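Local coordinates for protein B (Streptococcus agalactiae, PDB 5H6I), which permeabilizes membranes as the secreted CAMP factor, a pore-forming toxin, and also binds the constant region of IgG, at residues Q160-L163 with T164-D167; Q114-A117 with N118-S121; I125-G128 with F129-K133. All coordinates share one frame; numbering follows the deposited sequence.

In the fold
From the N terminus, contact 2 comes first: the end of helix 93-115 and the turn at 116-119 carry the chain into helix 121-139. Contact 3 follows inside helix 121-139, between successive turns at 125-133, and closes no loop. Contact 1 comes last, at 160-167, where helix 145-163 runs out into the loop before helix 179-196. The three lie in series, neither nested nor crossed, but they meet in space. Lys119 of contact 2 gives its NZ to the carbonyls of Leu163 and Tyr165 in contact 1. The Tyr165 hydroxyl reaches Asp126 of contact 3, and Leu116 packs on both Val162 and Met127. Together they tie three consecutive helices of the all-helical chain.

Contact 1: Q160-L163 with T164-D167; sequences QKVL and TYPD
The Tyr165 ring lies with one face over the backbone of Val162, whose CA sits 3.9 Å from the ring centroid in a CH-pi contact, only 22° off the normal and displaced toward the rim. Lys161 O approaches the same ring obliquely, 3.4 Å from Tyr165 CD1. Farther out, the branch CG1 of Val162 meets Tyr165 CZ at 4.1 Å. The ring is brought back over the helix end because CG of Tyr165 stands beside its own backbone N and anti to the carbonyl carbon (chi1 -78°). The extended chain of Lys161 passes at a slant, its CE within 3.6 Å of Tyr165 OH.

Two donors of one residue grip Lys161 O. The hydroxyl OG1 of Thr164 gives the shorter bond, 2.8 Å to Lys161 O, and lies in the carbonyl plane; Thr164 N reaches the same oxygen at 3.2 Å from well above that plane. OG1, set in the gap between its backbone N and carbonyl carbon, turns back toward the last helical turn. Tyr165 N in turn donates to Val162 O at 3.2 Å, a fairly straight bond at its hydrogen (158°). These backbone i to i+3 bonds take the place of helical i to i+4 bonding where helix 145-163 passes into the loop.

Beyond the two segments, the Tyr165 hydroxyl bonds to Asp126 of helix 121-139, which helps fix the far end of the ring, and the Tyr165 side chain packs on Gln122 and Ala123. Val162 and Leu163 touch Leu116, and Leu163 also meets Phe111 and His115, setting this helix end against helices 93-115 and 121-139.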
loop_
_atom_site.group_PDB
_atom_site.type_symbol
_atom_site.label_atom_id
_atom_site.label_comp_id
_atom_site.label_asym_id
_atom_site.label_seq_id
_atom_site.Cartn_x
_atom_site.Cartn_y
_atom_site.Cartn_z
ATOM N N GLN A 160 7.814 -2.804 -14.953
ATOM C CA GLN A 160 8.952 -2.196 -15.633
ATOM C C GLN A 160 8.509 -1.152 -16.650
ATOM O O GLN A 160 9.273 -0.234 -16.966
ATOM C CB GLN A 160 9.797 -3.275 -16.312
ATOM C CG GLN A 160 10.429 -4.269 -15.349
ATOM C CD GLN A 160 11.698 -3.738 -14.710
ATOM O OE1 GLN A 160 12.579 -3.215 -15.393
ATOM N NE2 GLN A 160 11.798 -3.873 -13.392
ATOM N N LYS A 161 7.284 -1.272 -17.167
ATOM C CA LYS A 161 6.811 -0.323 -18.168
ATOM C C LYS A 161 6.472 1.024 -17.542
ATOM O O LYS A 161 6.795 2.076 -18.108
ATOM C CB LYS A 161 5.599 -0.898 -18.901
ATOM C CG LYS A 161 4.926 0.079 -19.852
ATOM C CD LYS A 161 3.603 -0.472 -20.360
ATOM C CE LYS A 161 2.841 0.571 -21.161
ATOM N NZ LYS A 161 1.444 0.140 -21.448
ATOM N N VAL A 162 5.826 1.019 -16.372
ATOM C CA VAL A 162 5.462 2.275 -15.727
ATOM C C VAL A 162 6.677 2.989 -15.150
ATOM O O VAL A 162 6.587 4.173 -14.806
ATOM C CB VAL A 162 4.401 2.046 -14.632
ATOM C CG1 VAL A 162 3.157 1.401 -15.223
ATOM C CG2 VAL A 162 4.970 1.199 -13.503
ATOM N N LEU A 163 7.815 2.299 -15.030
ATOM C CA LEU A 163 9.036 2.964 -14.591
ATOM C C LEU A 163 9.502 3.998 -15.605
ATOM O O LEU A 163 10.118 5.003 -15.232
ATOM C CB LEU A 163 10.140 1.936 -14.342
ATOM C CG LEU A 163 10.126 1.208 -12.998
ATOM C CD1 LEU A 163 11.242 0.178 -12.944
ATOM C CD2 LEU A 163 10.247 2.196 -11.848
ATOM N N THR A 164 9.221 3.773 -16.887
ATOM C CA THR A 164 9.600 4.703 -17.943
ATOM C C THR A 164 8.616 5.855 -18.099
ATOM O O THR A 164 8.795 6.681 -19.002
ATOM C CB THR A 164 9.738 3.961 -19.275
ATOM O OG1 THR A 164 8.440 3.593 -19.758
ATOM C CG2 THR A 164 10.582 2.706 -19.100
ATOM N N TYR A 165 7.589 5.931 -17.255
ATOM C CA TYR A 165 6.649 7.037 -17.308
ATOM C C TYR A 165 7.320 8.313 -16.800
ATOM O O TYR A 165 8.279 8.255 -16.026
ATOM C CB TYR A 165 5.407 6.720 -16.475
ATOM C CG TYR A 165 4.421 5.775 -17.138
ATOM C CD1 TYR A 165 4.832 4.868 -18.107
ATOM C CD2 TYR A 165 3.077 5.793 -16.790
ATOM C CE1 TYR A 165 3.934 4.005 -18.707
ATOM C CE2 TYR A 165 2.172 4.932 -17.384
ATOM C CZ TYR A 165 2.606 4.042 -18.343
ATOM O OH TYR A 165 1.709 3.185 -18.939
ATOM N N PRO A 166 6.840 9.480 -17.226
ATOM C CA PRO A 166 7.481 10.730 -16.804
ATOM C C PRO A 166 7.241 11.023 -15.331
ATOM O O PRO A 166 6.201 10.680 -14.763
ATOM C CB PRO A 166 6.817 11.795 -17.690
ATOM C CG PRO A 166 6.071 11.040 -18.749
ATOM C CD PRO A 166 5.721 9.722 -18.150
ATOM N N ASP A 167 8.229 11.666 -14.715
ATOM C CA ASP A 167 8.094 12.132 -13.345
ATOM C C ASP A 167 7.287 13.427 -13.302
ATOM O O ASP A 167 7.127 14.125 -14.307
ATOM C CB ASP A 167 9.467 12.357 -12.708
ATOM C CG ASP A 167 10.220 11.064 -12.466
ATOM O OD1 ASP A 167 9.565 10.031 -12.218
ATOM O OD2 ASP A 167 11.469 11.083 -12.521
#

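Contact 2: Q114-A117 with N118-S121; sequences QHLA and NKVS
Leu116 and Lys119 meet because both side chains start beside their own backbone N, with chi1 of -58° and -68°. That first torsion of the lysine puts Lys119 CG 3.9 Å from the branch CD2 of Leu116, the two side chains crossing at a slant; a bend at the second torsion then leads the rest of the lysine chain away from the turn. Lys119 CB also rests 3.6 Å from Leu116 O.

The backbone beneath is a type I beta turn from Leu116 to Lys119, with Ala117 and Asn118 at its corners. It is closed by Lys119 N donating to Leu116 O at 3.3 Å; the bond is straight at the hydrogen (161°), though the donor stands high above the carbonyl plane. On the outer side a water donates to Ala117 O at 2.8 Å and, over a longer 3.3 Å, to Asn118 OD1, so it bridges the corner carbonyl to the asparagine amide.

The turn belongs to the region assigned to binding the constant part of IgG. Lys119 NZ leaves it to bond the carbonyls of Leu163 and Tyr165, linking the turn to the end of helix 145-163, while Asn118 and Val120 form backbone hydrogen bonds with Leu168 and Pro166. On the helix side, Leu116 touches Asn124 and Met127 of helix 121-139.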
loop_
_atom_site.group_PDB
_atom_site.type_symbol
_atom_site.label_atom_id
_atom_site.label_comp_id
_atom_site.label_asym_id
_atom_site.label_seq_id
_atom_site.Cartn_x
_atom_site.Cartn_y
_atom_site.Cartn_z
ATOM N N GLN A 114 7.724 2.135 -3.290
ATOM C CA GLN A 114 9.148 2.439 -3.266
ATOM C C GLN A 114 9.657 3.110 -4.536
ATOM O O GLN A 114 10.727 3.728 -4.498
ATOM C CB GLN A 114 9.959 1.161 -3.029
ATOM C CG GLN A 114 9.638 0.435 -1.734
ATOM C CD GLN A 114 10.299 -0.930 -1.655
ATOM O OE1 GLN A 114 10.796 -1.450 -2.655
ATOM N NE2 GLN A 114 10.307 -1.516 -0.465
ATOM N N HIS A 115 8.932 3.012 -5.652
ATOM C CA HIS A 115 9.474 3.445 -6.935
ATOM C C HIS A 115 8.557 4.328 -7.771
ATOM O O HIS A 115 9.025 4.877 -8.773
ATOM C CB HIS A 115 9.868 2.226 -7.784
ATOM C CG HIS A 115 10.905 1.355 -7.146
ATOM N ND1 HIS A 115 10.601 0.431 -6.170
ATOM C CD2 HIS A 115 12.240 1.267 -7.345
ATOM C CE1 HIS A 115 11.705 -0.190 -5.795
ATOM N NE2 HIS A 115 12.714 0.299 -6.492
ATOM N N LEU A 116 7.284 4.488 -7.409
ATOM C CA LEU A 116 6.337 5.194 -8.265
ATOM C C LEU A 116 5.746 6.441 -7.617
ATOM O O LEU A 116 4.794 7.013 -8.163
ATOM C CB LEU A 116 5.209 4.250 -8.695
ATOM C CG LEU A 116 5.631 2.982 -9.441
ATOM C CD1 LEU A 116 4.409 2.222 -9.937
ATOM C CD2 LEU A 116 6.566 3.312 -10.597
ATOM N N ALA A 117 6.287 6.888 -6.481
ATOM C CA ALA A 117 5.698 8.030 -5.787
ATOM C C ALA A 117 5.888 9.331 -6.558
ATOM O O ALA A 117 5.059 10.241 -6.444
ATOM C CB ALA A 117 6.290 8.153 -4.383
ATOM N N ASN A 118 6.959 9.443 -7.341
ATOM C CA ASN A 118 7.238 10.653 -8.104
ATOM C C ASN A 118 6.661 10.619 -9.512
ATOM O O ASN A 118 6.847 11.582 -10.264
ATOM C CB ASN A 118 8.750 10.892 -8.182
ATOM C CG ASN A 118 9.396 10.987 -6.817
ATOM O OD1 ASN A 118 8.746 11.339 -5.833
ATOM N ND2 ASN A 118 10.684 10.672 -6.750
ATOM N N LYS A 119 5.971 9.547 -9.886
ATOM C CA LYS A 119 5.462 9.412 -11.240
ATOM C C LYS A 119 4.175 10.210 -11.423
ATOM O O LYS A 119 3.531 10.636 -10.462
ATOM C CB LYS A 119 5.208 7.941 -11.572
ATOM C CG LYS A 119 6.468 7.101 -11.676
ATOM C CD LYS A 119 7.364 7.597 -12.795
ATOM C CE LYS A 119 8.627 6.760 -12.897
ATOM N NZ LYS A 119 9.545 7.271 -13.953
ATOM N N VAL A 120 3.805 10.407 -12.687
ATOM C CA VAL A 120 2.521 11.011 -13.024
ATOM C C VAL A 120 1.421 10.033 -12.635
ATOM O O VAL A 120 1.691 8.858 -12.358
ATOM C CB VAL A 120 2.441 11.380 -14.517
ATOM C CG1 VAL A 120 3.369 12.546 -14.824
ATOM C CG2 VAL A 120 2.782 10.178 -15.381
ATOM N N SER A 121 0.173 10.509 -12.618
ATOM C CA SER A 121 -0.927 9.696 -12.111
ATOM C C SER A 121 -1.118 8.417 -12.918
ATOM O O SER A 121 -1.584 7.409 -12.376
ATOM C CB SER A 121 -2.218 10.513 -12.104
ATOM O OG SER A 121 -2.074 11.686 -11.322
HETATM O O HOH W 1 5.849 12.844 -5.861
#

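Contact 3: I125-G128 with F129-K133; sequences IDMG and FGITK
Successive turns of helix 121-139 meet here through regular i to i+4 bonds, the alpha-helical ladder, with Met127 and Ile131 packing along one flank. Phe129 N donates to Ile125 O at 3.1 Å, Gly130 N to Asp126 O at 3.2 Å, and Ile131 N to Met127 O at 3.0 Å, the last of these being the straightest of the three (164°).

Gly128 O takes two donors from Thr132: its amide N at 3.1 Å and its hydroxyl OG1 at 3.0 Å. They come from opposite faces of the carbonyl plane. The hydroxyl reaches back to the preceding turn because OG1 lies beside its own backbone N (chi1 -73°), and its polar end is thereby satisfied within the helix.

On the buried flank the first two torsions of the methionine carry SD across the isoleucine to 3.7 Å from Ile131 CD1, and the third turns only the terminal CE. Ile131 CG1 in turn lies 3.3 Å from Met127 O, covering the side of that helical carbonyl.

Asp126 leaves the helix on another side, where the Gln122 amide bonds OD1 of its carboxylate and Tyr165 supplies the partner of OD2. Met127 packs on Ser112 and Tyr64, while Ile131 meets Val105, Ala108 and Ile109, so this flank of helix 121-139 beds against helix 93-115.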
loop_
_atom_site.group_PDB
_atom_site.type_symbol
_atom_site.label_atom_id
_atom_site.label_comp_id
_atom_site.label_asym_id
_atom_site.label_seq_id
_atom_site.Cartn_x
_atom_site.Cartn_y
_atom_site.Cartn_z
ATOM N N ILE A 125 -2.195 4.461 -11.882
ATOM C CA ILE A 125 -3.505 4.104 -12.419
ATOM C C ILE A 125 -3.403 2.850 -13.278
ATOM O O ILE A 125 -4.189 1.907 -13.127
ATOM C CB ILE A 125 -4.098 5.283 -13.211
ATOM C CG1 ILE A 125 -4.663 6.339 -12.260
ATOM C CG2 ILE A 125 -5.178 4.800 -14.169
ATOM C CD1 ILE A 125 -5.307 7.511 -12.971
ATOM N N ASP A 126 -2.429 2.817 -14.190
ATOM C CA ASP A 126 -2.279 1.662 -15.067
ATOM C C ASP A 126 -1.857 0.424 -14.287
ATOM O O ASP A 126 -2.315 -0.686 -14.577
ATOM C CB ASP A 126 -1.270 1.969 -16.174
ATOM C CG ASP A 126 -1.792 2.983 -17.172
ATOM O OD1 ASP A 126 -3.008 3.273 -17.149
ATOM O OD2 ASP A 126 -0.988 3.492 -17.981
ATOM N N MET A 127 -0.989 0.595 -13.287
ATOM C CA MET A 127 -0.505 -0.551 -12.527
ATOM C C MET A 127 -1.565 -1.080 -11.568
ATOM O O MET A 127 -1.693 -2.297 -11.393
ATOM C CB MET A 127 0.768 -0.177 -11.770
ATOM C CG MET A 127 1.808 -1.279 -11.754
ATOM S SD MET A 127 1.698 -2.285 -10.270
ATOM C CE MET A 127 2.340 -1.130 -9.064
ATOM N N GLY A 128 -2.331 -0.187 -10.935
ATOM C CA GLY A 128 -3.449 -0.635 -10.124
ATOM C C GLY A 128 -4.490 -1.383 -10.934
ATOM O O GLY A 128 -5.177 -2.264 -10.410
ATOM N N PHE A 129 -4.619 -1.044 -12.218
ATOM C CA PHE A 129 -5.502 -1.792 -13.107
ATOM C C PHE A 129 -4.973 -3.201 -13.346
ATOM O O PHE A 129 -5.755 -4.153 -13.464
ATOM C CB PHE A 129 -5.656 -1.041 -14.430
ATOM C CG PHE A 129 -6.792 -1.530 -15.280
ATOM C CD1 PHE A 129 -8.104 -1.358 -14.875
ATOM C CD2 PHE A 129 -6.546 -2.154 -16.493
ATOM C CE1 PHE A 129 -9.150 -1.803 -15.660
ATOM C CE2 PHE A 129 -7.588 -2.601 -17.283
ATOM C CZ PHE A 129 -8.892 -2.426 -16.865
ATOM N N GLY A 130 -3.649 -3.354 -13.420
ATOM C CA GLY A 130 -3.077 -4.674 -13.627
ATOM C C GLY A 130 -3.207 -5.569 -12.410
ATOM O O GLY A 130 -3.494 -6.763 -12.536
ATOM N N ILE A 131 -2.990 -5.011 -11.216
ATOM C CA ILE A 131 -3.176 -5.784 -9.991
ATOM C C ILE A 131 -4.633 -6.202 -9.848
ATOM O O ILE A 131 -4.936 -7.301 -9.367
ATOM C CB ILE A 131 -2.694 -4.979 -8.770
ATOM C CG1 ILE A 131 -1.247 -4.521 -8.966
ATOM C CG2 ILE A 131 -2.820 -5.806 -7.497
ATOM C CD1 ILE A 131 -0.695 -3.740 -7.794
ATOM N N THR A 132 -5.556 -5.332 -10.265
ATOM C CA THR A 132 -6.970 -5.694 -10.280
ATOM C C THR A 132 -7.210 -6.898 -11.184
ATOM O O THR A 132 -7.919 -7.839 -10.810
ATOM C CB THR A 132 -7.809 -4.499 -10.736
ATOM O OG1 THR A 132 -7.851 -3.515 -9.694
ATOM C CG2 THR A 132 -9.228 -4.934 -11.079
ATOM N N LYS A 133 -6.611 -6.889 -12.377
ATOM C CA LYS A 133 -6.757 -8.017 -13.290
ATOM C C LYS A 133 -6.166 -9.294 -12.706
ATOM O O LYS A 133 -6.638 -10.392 -13.013
ATOM C CB LYS A 133 -6.101 -7.694 -14.633
ATOM C CG LYS A 133 -7.067 -7.172 -15.683
ATOM C CD LYS A 133 -6.424 -6.109 -16.563
ATOM C CE LYS A 133 -5.390 -6.712 -17.499
ATOM N NZ LYS A 133 -4.785 -5.685 -18.393
#